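Local atomic coordinates of phosphoethanolamine N-methyltransferase 1 (Haemonchus contortus, PDB entry 4KRG), a protein that probably transfers a methyl group from S-adenosylmethionine to phosphoethanolamine, the first methylation on the nematode route to phosphocholine. Residues T330-Y335 / F352-S357; A262-W267 / Y335-T340; E42-A47 / V219-R224; N228-H233 / K341-K346. All coordinates share one frame; numbering follows the deposited sequence.

Contact 1: residues T330-Y335 / F352-S357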
# COMPACT_ATOMS: atom_id res chain seq x y z
N THR A 330 -0.76 -8.44 6.13
CA THR A 330 -1.31 -9.18 5.00
C THR A 330 -2.83 -9.07 4.90
O THR A 330 -3.42 -9.54 3.93
CB THR A 330 -0.90 -10.67 5.01
OG1 THR A 330 -1.53 -11.33 6.12
CG2 THR A 330 0.60 -10.82 5.12
N LYS A 331 -3.44 -8.45 5.90
CA LYS A 331 -4.89 -8.22 5.88
C LYS A 331 -5.19 -6.76 5.58
O LYS A 331 -4.87 -5.88 6.38
CB LYS A 331 -5.51 -8.61 7.23
CG LYS A 331 -5.13 -10.00 7.74
CD LYS A 331 -6.13 -11.07 7.27
CE LYS A 331 -5.95 -12.39 8.03
NZ LYS A 331 -4.66 -13.06 7.74
N GLU A 332 -5.80 -6.50 4.42
CA GLU A 332 -6.04 -5.13 3.95
C GLU A 332 -6.69 -4.21 4.98
O GLU A 332 -6.27 -3.07 5.16
CB GLU A 332 -6.90 -5.13 2.68
CG GLU A 332 -6.23 -5.76 1.47
CD GLU A 332 -6.56 -7.23 1.30
OE1 GLU A 332 -6.90 -7.89 2.30
OE2 GLU A 332 -6.47 -7.74 0.16
N TYR A 333 -7.72 -4.71 5.67
CA TYR A 333 -8.47 -3.89 6.60
C TYR A 333 -7.64 -3.55 7.82
O TYR A 333 -7.80 -2.48 8.41
CB TYR A 333 -9.73 -4.62 7.06
CG TYR A 333 -10.78 -4.81 5.99
CD1 TYR A 333 -11.05 -3.81 5.07
CD2 TYR A 333 -11.49 -5.99 5.91
CE1 TYR A 333 -12.02 -3.99 4.09
CE2 TYR A 333 -12.46 -6.17 4.95
CZ TYR A 333 -12.72 -5.17 4.04
OH TYR A 333 -13.68 -5.37 3.08
N LEU A 334 -6.77 -4.47 8.19
CA LEU A 334 -5.96 -4.31 9.39
C LEU A 334 -4.74 -3.44 9.07
O LEU A 334 -4.28 -2.66 9.90
CB LEU A 334 -5.58 -5.68 9.96
CG LEU A 334 -6.80 -6.60 10.09
CD1 LEU A 334 -6.46 -7.96 10.65
CD2 LEU A 334 -7.88 -5.96 10.93
N TYR A 335 -4.25 -3.55 7.85
CA TYR A 335 -3.20 -2.66 7.35
C TYR A 335 -3.68 -1.21 7.38
O TYR A 335 -2.94 -0.32 7.82
CB TYR A 335 -2.78 -3.10 5.95
CG TYR A 335 -2.05 -2.08 5.09
CD1 TYR A 335 -0.72 -1.74 5.33
CD2 TYR A 335 -2.68 -1.51 3.99
CE1 TYR A 335 -0.06 -0.83 4.51
CE2 TYR A 335 -2.03 -0.61 3.17
CZ TYR A 335 -0.72 -0.27 3.43
OH TYR A 335 -0.08 0.62 2.61
N PHE A 352 4.75 0.89 7.57
CA PHE A 352 3.98 -0.32 7.30
C PHE A 352 3.90 -0.53 5.80
O PHE A 352 3.99 0.42 5.03
CB PHE A 352 2.56 -0.22 7.86
CG PHE A 352 2.50 -0.07 9.35
CD1 PHE A 352 2.36 -1.18 10.17
CD2 PHE A 352 2.61 1.19 9.93
CE1 PHE A 352 2.32 -1.04 11.56
CE2 PHE A 352 2.58 1.34 11.31
CZ PHE A 352 2.43 0.22 12.12
N GLY A 353 3.74 -1.78 5.40
CA GLY A 353 3.48 -2.11 4.02
C GLY A 353 2.48 -3.25 4.01
O GLY A 353 2.41 -4.02 4.96
N TRP A 354 1.70 -3.34 2.95
CA TRP A 354 0.86 -4.51 2.76
C TRP A 354 1.48 -5.39 1.68
O TRP A 354 1.95 -4.89 0.65
CB TRP A 354 -0.57 -4.12 2.36
CG TRP A 354 -1.41 -5.32 2.01
CD1 TRP A 354 -2.21 -6.04 2.84
CD2 TRP A 354 -1.50 -5.97 0.72
NE1 TRP A 354 -2.79 -7.08 2.17
CE2 TRP A 354 -2.38 -7.06 0.88
CE3 TRP A 354 -0.92 -5.72 -0.52
CZ2 TRP A 354 -2.69 -7.90 -0.19
CZ3 TRP A 354 -1.23 -6.56 -1.57
CH2 TRP A 354 -2.11 -7.64 -1.40
N ASN A 355 1.49 -6.69 1.93
CA ASN A 355 1.82 -7.67 0.92
C ASN A 355 0.86 -8.85 1.03
O ASN A 355 0.29 -9.09 2.08
CB ASN A 355 3.26 -8.15 1.08
CG ASN A 355 4.24 -7.01 1.10
OD1 ASN A 355 4.42 -6.36 2.13
ND2 ASN A 355 4.89 -6.76 -0.04
N GLU A 356 0.69 -9.59 -0.06
CA GLU A 356 -0.21 -10.73 -0.07
C GLU A 356 0.31 -11.86 0.82
O GLU A 356 -0.47 -12.61 1.40
CB GLU A 356 -0.37 -11.25 -1.50
CG GLU A 356 -1.57 -12.13 -1.73
CD GLU A 356 -1.79 -12.42 -3.21
OE1 GLU A 356 -0.85 -12.19 -4.00
OE2 GLU A 356 -2.89 -12.88 -3.58
N SER A 357 1.64 -11.97 0.93
CA SER A 357 2.27 -13.07 1.66
C SER A 357 3.65 -12.65 2.11
O SER A 357 4.13 -11.58 1.74
CB SER A 357 2.43 -14.27 0.75
OG SER A 357 3.35 -13.99 -0.28
O HOH W 1 -2.92 -11.95 2.08
O HOH W 2 2.09 1.54 3.61
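Y335 and W354 both set CG anti to the backbone N (chi1 161° and 174°), so that the two side chains leave helix 332-345 and strand 350-354 toward each other and cross at about a right angle. The tyrosine ring thereby receives W354 CB over the middle of one face, a CH-pi contact with the carbon 3.6 Å from the ring centroid. Its CE1 reaches the strand backbone, 3.4 Å from W354 N. At the ring edge a water bonded to Y335 OH donates to F352 O, while S216 is a second partner of the hydroxyl. The indole itself runs on beside E332, whose CG lies 3.8 Å from W354 NE1 and whose carboxylate turns to R197. W354 NE1 gives a weak, bent hydrogen bond to T330 O (3.1 Å, 140°). A water also donates to T330 O and to E356 O, and T330 CA sits 3.3 Å from N355 O as a C-H...O contact. The contact ties the start of the helix to the returning strand of the beta-alpha-beta unit 324-329, 332-345, 350-354; helix 189-198 packs against E332, Y335 and W354, and strand 208-218 pairs with 350-354 beside W354.

Contact 2: residues A262-W267 / Y335-T340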
# COMPACT_ATOMS: atom_id res chain seq x y z
N ALA A 262 -18.05 -0.62 4.54
CA ALA A 262 -18.76 -1.00 5.75
C ALA A 262 -17.89 -1.92 6.61
O ALA A 262 -17.76 -1.70 7.81
CB ALA A 262 -20.06 -1.68 5.39
N GLU A 263 -17.31 -2.94 5.98
CA GLU A 263 -16.44 -3.87 6.69
C GLU A 263 -15.22 -3.16 7.25
O GLU A 263 -14.78 -3.47 8.35
CB GLU A 263 -16.03 -5.03 5.79
CG GLU A 263 -17.19 -5.95 5.41
CD GLU A 263 -16.84 -6.98 4.35
OE1 GLU A 263 -15.73 -6.92 3.77
OE2 GLU A 263 -17.68 -7.87 4.08
N GLN A 264 -14.68 -2.20 6.51
CA GLN A 264 -13.57 -1.40 7.02
C GLN A 264 -13.98 -0.65 8.27
O GLN A 264 -13.25 -0.64 9.26
CB GLN A 264 -13.06 -0.40 5.98
CG GLN A 264 -11.93 0.47 6.50
CD GLN A 264 -10.67 -0.33 6.82
OE1 GLN A 264 -9.91 -0.68 5.92
NE2 GLN A 264 -10.46 -0.61 8.10
N LYS A 265 -15.15 -0.02 8.24
CA LYS A 265 -15.61 0.76 9.38
C LYS A 265 -15.73 -0.06 10.67
O LYS A 265 -15.44 0.44 11.75
CB LYS A 265 -16.93 1.50 9.09
CG LYS A 265 -16.79 2.78 8.26
CD LYS A 265 -15.51 3.57 8.58
CE LYS A 265 -15.50 4.17 9.98
NZ LYS A 265 -14.18 4.77 10.30
N THR A 266 -16.14 -1.32 10.56
CA THR A 266 -16.22 -2.16 11.76
C THR A 266 -14.83 -2.45 12.32
O THR A 266 -14.66 -2.57 13.54
CB THR A 266 -16.97 -3.49 11.52
OG1 THR A 266 -16.13 -4.41 10.82
CG2 THR A 266 -18.25 -3.26 10.75
N TRP A 267 -13.83 -2.56 11.45
CA TRP A 267 -12.47 -2.79 11.91
C TRP A 267 -11.88 -1.55 12.57
O TRP A 267 -11.19 -1.65 13.59
CB TRP A 267 -11.59 -3.33 10.77
CG TRP A 267 -11.87 -4.77 10.49
CD1 TRP A 267 -12.35 -5.32 9.34
CD2 TRP A 267 -11.73 -5.86 11.41
NE1 TRP A 267 -12.50 -6.67 9.47
CE2 TRP A 267 -12.12 -7.03 10.74
CE3 TRP A 267 -11.29 -5.96 12.74
CZ2 TRP A 267 -12.10 -8.29 11.35
CZ3 TRP A 267 -11.27 -7.20 13.34
CH2 TRP A 267 -11.67 -8.35 12.65
N TYR A 335 -4.25 -3.55 7.85
CA TYR A 335 -3.20 -2.66 7.35
C TYR A 335 -3.68 -1.21 7.38
O TYR A 335 -2.94 -0.32 7.82
CB TYR A 335 -2.78 -3.10 5.95
CG TYR A 335 -2.05 -2.08 5.09
CD1 TYR A 335 -0.72 -1.74 5.33
CD2 TYR A 335 -2.68 -1.51 3.99
CE1 TYR A 335 -0.06 -0.83 4.51
CE2 TYR A 335 -2.03 -0.61 3.17
CZ TYR A 335 -0.72 -0.27 3.43
OH TYR A 335 -0.08 0.62 2.61
N ARG A 336 -4.90 -0.97 6.92
CA ARG A 336 -5.48 0.37 6.98
C ARG A 336 -5.43 0.91 8.42
O ARG A 336 -5.02 2.05 8.65
CB ARG A 336 -6.90 0.37 6.39
CG ARG A 336 -7.67 1.72 6.35
CD ARG A 336 -8.06 2.21 7.75
NE ARG A 336 -9.40 2.78 7.90
CZ ARG A 336 -9.72 4.03 7.61
NH1 ARG A 336 -8.82 4.86 7.09
NH2 ARG A 336 -10.96 4.45 7.82
N THR A 337 -5.87 0.12 9.39
CA THR A 337 -5.87 0.58 10.79
C THR A 337 -4.47 0.87 11.30
O THR A 337 -4.29 1.69 12.20
CB THR A 337 -6.57 -0.41 11.75
OG1 THR A 337 -5.75 -1.56 11.93
CG2 THR A 337 -7.92 -0.81 11.20
N SER A 338 -3.47 0.20 10.74
CA SER A 338 -2.09 0.51 11.10
C SER A 338 -1.68 1.86 10.53
O SER A 338 -0.93 2.61 11.17
CB SER A 338 -1.13 -0.58 10.64
OG SER A 338 -1.26 -1.73 11.45
N LEU A 339 -2.16 2.19 9.33
CA LEU A 339 -1.91 3.51 8.76
C LEU A 339 -2.60 4.60 9.58
O LEU A 339 -2.05 5.68 9.79
CB LEU A 339 -2.35 3.59 7.29
CG LEU A 339 -1.52 2.81 6.27
CD1 LEU A 339 -1.90 3.18 4.84
CD2 LEU A 339 -0.04 3.06 6.49
N THR A 340 -3.80 4.31 10.06
CA THR A 340 -4.52 5.26 10.91
C THR A 340 -3.71 5.54 12.18
O THR A 340 -3.49 6.70 12.53
CB THR A 340 -5.91 4.73 11.25
OG1 THR A 340 -6.65 4.59 10.03
CG2 THR A 340 -6.63 5.70 12.16
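T266 OG1 lies over one face of the W267 ring and L339 CG over one of the Y335 ring, both offset toward the rim. The R336 guanidinium, cation-pi partner of F188, is met obliquely by Q264 and K265. The amide plane of Q264 is turned 62° from that of the guanidinium, so the two flat groups cross instead of stacking. Q264 holds CG anti to its backbone N (chi1 179°) and then bends at chi2, which lays the amide against the arginine stem: OE1 lies 3.2 Å from R336 CB, and CD is 3.5 Å from R336 NE. No hydrogen bond passes between the two segments. The amide is held instead from both ends, OE1 by S190 and NE2 by the carbonyl of Y333, one turn before T337. R336 also leaves its helix with CG anti to N, and bends at chi2 and chi3 bring NH2 to D268. The same carboxylate pairs with K265 NZ, which sits 4.1 Å from R336 NH2; the shared aspartate would offset the repulsion between these like charges. T337 completes the interface with its methyl, CG2 lying 4.0 Å from Q264 NE2 and 4.1 Å from W267 O, while its OG1 bonds back to L334 O of its own helix. The segment axes cross at -54° and stay 10.4 Å apart at their closest, a spacing bridged by the long Q264 and R336 chains. Helix 249-271 lies across helix 332-345, and helix 189-198 touches R336 and L339 through S189 and packs on Y335.

Contact 3: residues E42-A47 / V219-R224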
# COMPACT_ATOMS: atom_id res chain seq x y z
N GLU A 42 8.83 18.16 -4.48
CA GLU A 42 8.60 17.59 -5.82
C GLU A 42 9.62 16.54 -6.31
O GLU A 42 9.23 15.46 -6.75
CB GLU A 42 8.44 18.70 -6.87
CG GLU A 42 7.79 18.24 -8.17
CD GLU A 42 8.78 17.59 -9.13
OE1 GLU A 42 9.84 18.18 -9.38
OE2 GLU A 42 8.49 16.48 -9.63
N ALA A 43 10.90 16.85 -6.24
CA ALA A 43 11.91 15.94 -6.78
C ALA A 43 12.01 14.65 -5.97
O ALA A 43 12.17 13.56 -6.52
CB ALA A 43 13.25 16.63 -6.89
N SER A 44 11.92 14.78 -4.65
CA SER A 44 12.02 13.61 -3.80
C SER A 44 10.80 12.72 -3.96
O SER A 44 10.93 11.50 -3.99
CB SER A 44 12.23 14.00 -2.33
OG SER A 44 11.16 14.78 -1.85
N ASP A 45 9.62 13.31 -4.08
CA ASP A 45 8.40 12.53 -4.33
C ASP A 45 8.49 11.79 -5.66
O ASP A 45 8.23 10.59 -5.74
CB ASP A 45 7.17 13.44 -4.30
CG ASP A 45 5.91 12.73 -4.77
OD1 ASP A 45 5.19 12.16 -3.93
OD2 ASP A 45 5.64 12.75 -5.99
N ARG A 46 8.88 12.50 -6.71
CA ARG A 46 8.96 11.92 -8.04
C ARG A 46 9.93 10.73 -8.05
O ARG A 46 9.63 9.69 -8.63
CB ARG A 46 9.36 12.98 -9.07
CG ARG A 46 9.75 12.42 -10.41
CD ARG A 46 9.91 13.50 -11.45
NE ARG A 46 10.43 14.76 -10.91
CZ ARG A 46 11.72 15.07 -10.84
NH1 ARG A 46 12.64 14.22 -11.27
NH2 ARG A 46 12.08 16.24 -10.35
N ALA A 47 11.07 10.89 -7.38
CA ALA A 47 12.07 9.83 -7.26
C ALA A 47 11.55 8.63 -6.48
O ALA A 47 11.81 7.49 -6.85
CB ALA A 47 13.35 10.36 -6.65
N VAL A 219 4.29 6.71 0.48
CA VAL A 219 5.31 7.49 -0.20
C VAL A 219 6.23 8.12 0.84
O VAL A 219 5.77 8.90 1.68
CB VAL A 219 4.66 8.58 -1.06
CG1 VAL A 219 5.72 9.44 -1.73
CG2 VAL A 219 3.73 7.96 -2.08
N PRO A 220 7.53 7.76 0.82
CA PRO A 220 8.50 8.19 1.85
C PRO A 220 8.55 9.69 2.11
O PRO A 220 8.55 10.11 3.27
CB PRO A 220 9.84 7.69 1.29
CG PRO A 220 9.46 6.48 0.52
CD PRO A 220 8.14 6.81 -0.12
N THR A 221 8.58 10.49 1.05
CA THR A 221 8.59 11.95 1.17
C THR A 221 7.43 12.53 1.98
O THR A 221 7.59 13.50 2.72
CB THR A 221 8.60 12.60 -0.22
OG1 THR A 221 9.77 12.16 -0.92
CG2 THR A 221 8.61 14.11 -0.12
N TYR A 222 6.25 11.92 1.84
CA TYR A 222 5.08 12.41 2.57
C TYR A 222 5.08 12.00 4.04
O TYR A 222 4.45 12.66 4.86
CB TYR A 222 3.79 12.04 1.85
CG TYR A 222 3.45 13.08 0.82
CD1 TYR A 222 2.64 14.16 1.15
CD2 TYR A 222 3.98 13.03 -0.45
CE1 TYR A 222 2.35 15.14 0.23
CE2 TYR A 222 3.70 14.01 -1.39
CZ TYR A 222 2.87 15.06 -1.04
OH TYR A 222 2.57 16.04 -1.96
N ILE A 223 5.79 10.94 4.38
CA ILE A 223 5.98 10.63 5.78
C ILE A 223 7.00 11.60 6.38
O ILE A 223 6.73 12.24 7.39
CB ILE A 223 6.42 9.18 6.01
CG1 ILE A 223 5.30 8.23 5.60
CG2 ILE A 223 6.81 8.97 7.47
CD1 ILE A 223 5.69 6.77 5.67
N ARG A 224 8.16 11.73 5.73
CA ARG A 224 9.25 12.51 6.31
C ARG A 224 8.91 13.98 6.46
O ARG A 224 9.23 14.60 7.47
CB ARG A 224 10.52 12.39 5.48
CG ARG A 224 11.15 11.02 5.48
CD ARG A 224 12.58 11.11 4.97
NE ARG A 224 12.68 11.90 3.75
CZ ARG A 224 12.41 11.42 2.54
NH1 ARG A 224 12.02 10.16 2.41
NH2 ARG A 224 12.53 12.19 1.47
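S44 and T221 face each other tip to tip between helix segments 42-47 and 220-224, whose directions are 135° apart and whose axes come within 9.1 Å. S44 OG occupies the crowded position between its backbone N and carbonyl carbon (chi1 61°), which sends it toward the threonine: it comes 3.1 Å from T221 OG1 and 3.2 Å from T221 CG2. Both hydroxyls have partners on helix 38-50, S44 OG with L41 O and T221 OG1 with D48 OD2, so the threonine oxygen links its helix to the next turn of the other. The CA atoms of D45 and T221 are 5.5 Å apart. D45 carries CG anti to its backbone N, and its side chain crosses that of Y222 obliquely, with the carboxylate plane almost perpendicular to the ring (87°). OD1 lies in the ring plane at the edge, 3.5 Å from Y222 CE2, where the partly positive ring hydrogens would favour a carboxylate oxygen. The same oxygen lies 3.5 Å from V219 CG1 and forms a salt bridge with R159, which would balance its charge from outside the two segments. On the exposed side, the edge of the R224 guanidinium faces S44 CB. Bound phosphoethanolamine lies about 6 Å from the Y222 side chain, and S-adenosylhomocysteine about 6 Å from that of D45, so the contact lies close to both ligands. Helix 29-33 packs on D45 and Y222 through M33, helix 70-78 touches D45 through F71, and Q231 and H233 of strand 231-240 touch V219, Q231 also touching Y222.

Contact 4: residues N228-H233 / K341-K346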
# COMPACT_ATOMS: atom_id res chain seq x y z
N ASN A 228 2.59 12.22 6.93
CA ASN A 228 1.43 11.59 6.34
C ASN A 228 1.78 10.22 5.76
O ASN A 228 2.54 10.13 4.80
CB ASN A 228 0.85 12.51 5.25
CG ASN A 228 -0.47 12.02 4.71
OD1 ASN A 228 -1.02 11.01 5.17
ND2 ASN A 228 -1.01 12.75 3.74
N TRP A 229 1.21 9.18 6.36
CA TRP A 229 1.44 7.79 5.94
C TRP A 229 0.43 7.34 4.89
O TRP A 229 0.54 6.24 4.36
CB TRP A 229 1.30 6.85 7.16
CG TRP A 229 2.54 6.71 8.00
CD1 TRP A 229 3.31 5.59 8.12
CD2 TRP A 229 3.14 7.71 8.84
NE1 TRP A 229 4.36 5.83 8.98
CE2 TRP A 229 4.28 7.12 9.43
CE3 TRP A 229 2.84 9.04 9.15
CZ2 TRP A 229 5.11 7.82 10.32
CZ3 TRP A 229 3.66 9.73 10.03
CH2 TRP A 229 4.79 9.12 10.60
N ARG A 230 -0.54 8.19 4.60
CA ARG A 230 -1.69 7.80 3.78
C ARG A 230 -1.60 8.21 2.31
O ARG A 230 -2.59 8.16 1.58
CB ARG A 230 -3.00 8.31 4.39
CG ARG A 230 -3.39 7.61 5.69
CD ARG A 230 -4.47 8.39 6.43
NE ARG A 230 -5.23 7.54 7.34
CZ ARG A 230 -6.25 7.96 8.08
NH1 ARG A 230 -6.65 9.23 8.02
NH2 ARG A 230 -6.89 7.11 8.87
N GLN A 231 -0.41 8.61 1.88
CA GLN A 231 -0.10 8.73 0.46
C GLN A 231 0.35 7.36 0.03
O GLN A 231 1.51 6.98 0.23
CB GLN A 231 1.00 9.75 0.24
CG GLN A 231 0.56 11.17 0.54
CD GLN A 231 -0.47 11.65 -0.46
OE1 GLN A 231 -0.17 11.80 -1.64
NE2 GLN A 231 -1.70 11.86 0.01
N VAL A 232 -0.57 6.59 -0.54
CA VAL A 232 -0.34 5.18 -0.74
C VAL A 232 -0.25 4.85 -2.22
O VAL A 232 -1.03 5.35 -3.04
CB VAL A 232 -1.43 4.32 -0.06
CG1 VAL A 232 -1.07 2.84 -0.09
CG2 VAL A 232 -1.64 4.77 1.40
N HIS A 233 0.73 4.03 -2.58
CA HIS A 233 0.87 3.59 -3.96
C HIS A 233 1.09 2.08 -4.08
O HIS A 233 1.46 1.41 -3.11
CB HIS A 233 1.91 4.41 -4.73
CG HIS A 233 3.34 4.20 -4.31
ND1 HIS A 233 4.37 4.13 -5.22
CD2 HIS A 233 3.90 4.09 -3.09
CE1 HIS A 233 5.51 3.98 -4.57
NE2 HIS A 233 5.26 3.95 -3.27
N LYS A 341 -3.23 4.49 12.83
CA LYS A 341 -2.38 4.65 14.00
C LYS A 341 -1.11 5.45 13.67
O LYS A 341 -0.75 6.36 14.40
CB LYS A 341 -2.01 3.29 14.61
CG LYS A 341 -1.19 3.44 15.88
CD LYS A 341 -0.76 2.11 16.50
CE LYS A 341 0.08 2.41 17.74
NZ LYS A 341 0.49 1.21 18.54
N ALA A 342 -0.47 5.13 12.55
CA ALA A 342 0.76 5.79 12.15
C ALA A 342 0.58 7.30 12.00
O ALA A 342 1.44 8.08 12.41
CB ALA A 342 1.34 5.18 10.87
N ASN A 343 -0.53 7.72 11.42
CA ASN A 343 -0.78 9.15 11.23
C ASN A 343 -1.04 9.89 12.52
O ASN A 343 -0.71 11.07 12.65
CB ASN A 343 -1.96 9.37 10.28
CG ASN A 343 -1.51 9.67 8.88
OD1 ASN A 343 -0.47 9.18 8.43
ND2 ASN A 343 -2.28 10.48 8.17
N ASN A 344 -1.65 9.22 13.48
CA ASN A 344 -1.92 9.85 14.76
C ASN A 344 -0.68 9.91 15.64
O ASN A 344 -0.46 10.91 16.32
CB ASN A 344 -3.09 9.17 15.46
CG ASN A 344 -4.42 9.44 14.75
OD1 ASN A 344 -4.67 10.55 14.28
ND2 ASN A 344 -5.26 8.41 14.66
N GLN A 345 0.16 8.88 15.60
CA GLN A 345 1.38 8.87 16.41
C GLN A 345 2.46 9.79 15.85
O GLN A 345 3.15 10.46 16.61
CB GLN A 345 1.91 7.45 16.57
CG GLN A 345 0.91 6.49 17.18
CD GLN A 345 0.50 6.88 18.59
OE1 GLN A 345 1.33 7.33 19.38
NE2 GLN A 345 -0.78 6.72 18.90
N LYS A 346 2.59 9.84 14.53
CA LYS A 346 3.61 10.66 13.90
C LYS A 346 5.02 10.36 14.40
O LYS A 346 5.76 11.28 14.76
CB LYS A 346 3.28 12.15 14.05
CG LYS A 346 1.92 12.50 13.50
CD LYS A 346 1.70 14.00 13.38
CE LYS A 346 0.28 14.31 12.91
NZ LYS A 346 -0.74 13.73 13.83
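W229 lays its indole over the methyl of A342: A342 CB stands 3.4 Å from the centroid of the five-membered ring of W229 and 11° off its normal, a CH-pi contact over the face. The tryptophan is the middle residue of an Asx turn, in which N228 OD1 accepts from R230 N (2.9 Å) and shapes the approach to strand 231-240. The last turn of helix 332-345, part of a beta-alpha-beta unit, docks on this turn. W229 CG is anti to the carbonyl carbon, and the ring runs out along the helix end until CH2 comes 3.8 Å from K346 CA, at the residue where the chain leaves the helix with positive phi. Indole rotation is further fixed by NE1, which bonds to V350 O at the start of strand 350-354. N343 slides past the indole in the opposite direction, its amide 74° from the ring plane and its OD1 near the ring edge. Its ND2 gives a nearly straight but weak bond to N228 OD1 (3.3 Å), so that this oxygen receives two donors, and also lies 3.5 Å from R230 CD. R230 extends from CG to NE along the contact, and its guanidinium reaches T340 on the helix and E164. N228 ND2 turns to S166 O, S166 being a residue of the phosphoethanolamine pocket. The tightest link comes from the backbone of the turn: W229 N donates to N343 OD1 at 2.7 Å and 165°, in the carbonyl plane and on a lone pair.

How the contacts relate
Contacts 1, 2 and 4 all use helix 332-345, at its start, middle and end; contact 3 lies in the ligand-bound part of the chain, nearer both ligands. All four are mainly buried, contact 1 nearest the chain centre and contact 3 farthest from it. Their chemistry differs: aromatic and CH-pi packing in contacts 1 and 4, with a bond to a backbone carbonyl in contact 1 and to asparagine amide oxygens in contact 4, against polar side chains held by outside partners in contacts 2 and 3. Contacts 1 and 2 share Y335. R230 of contact 4 reaches T340 in the helix of contact 2, and backbone bonds V219-Q231 and Y222-N228 join contact 3 to contact 4.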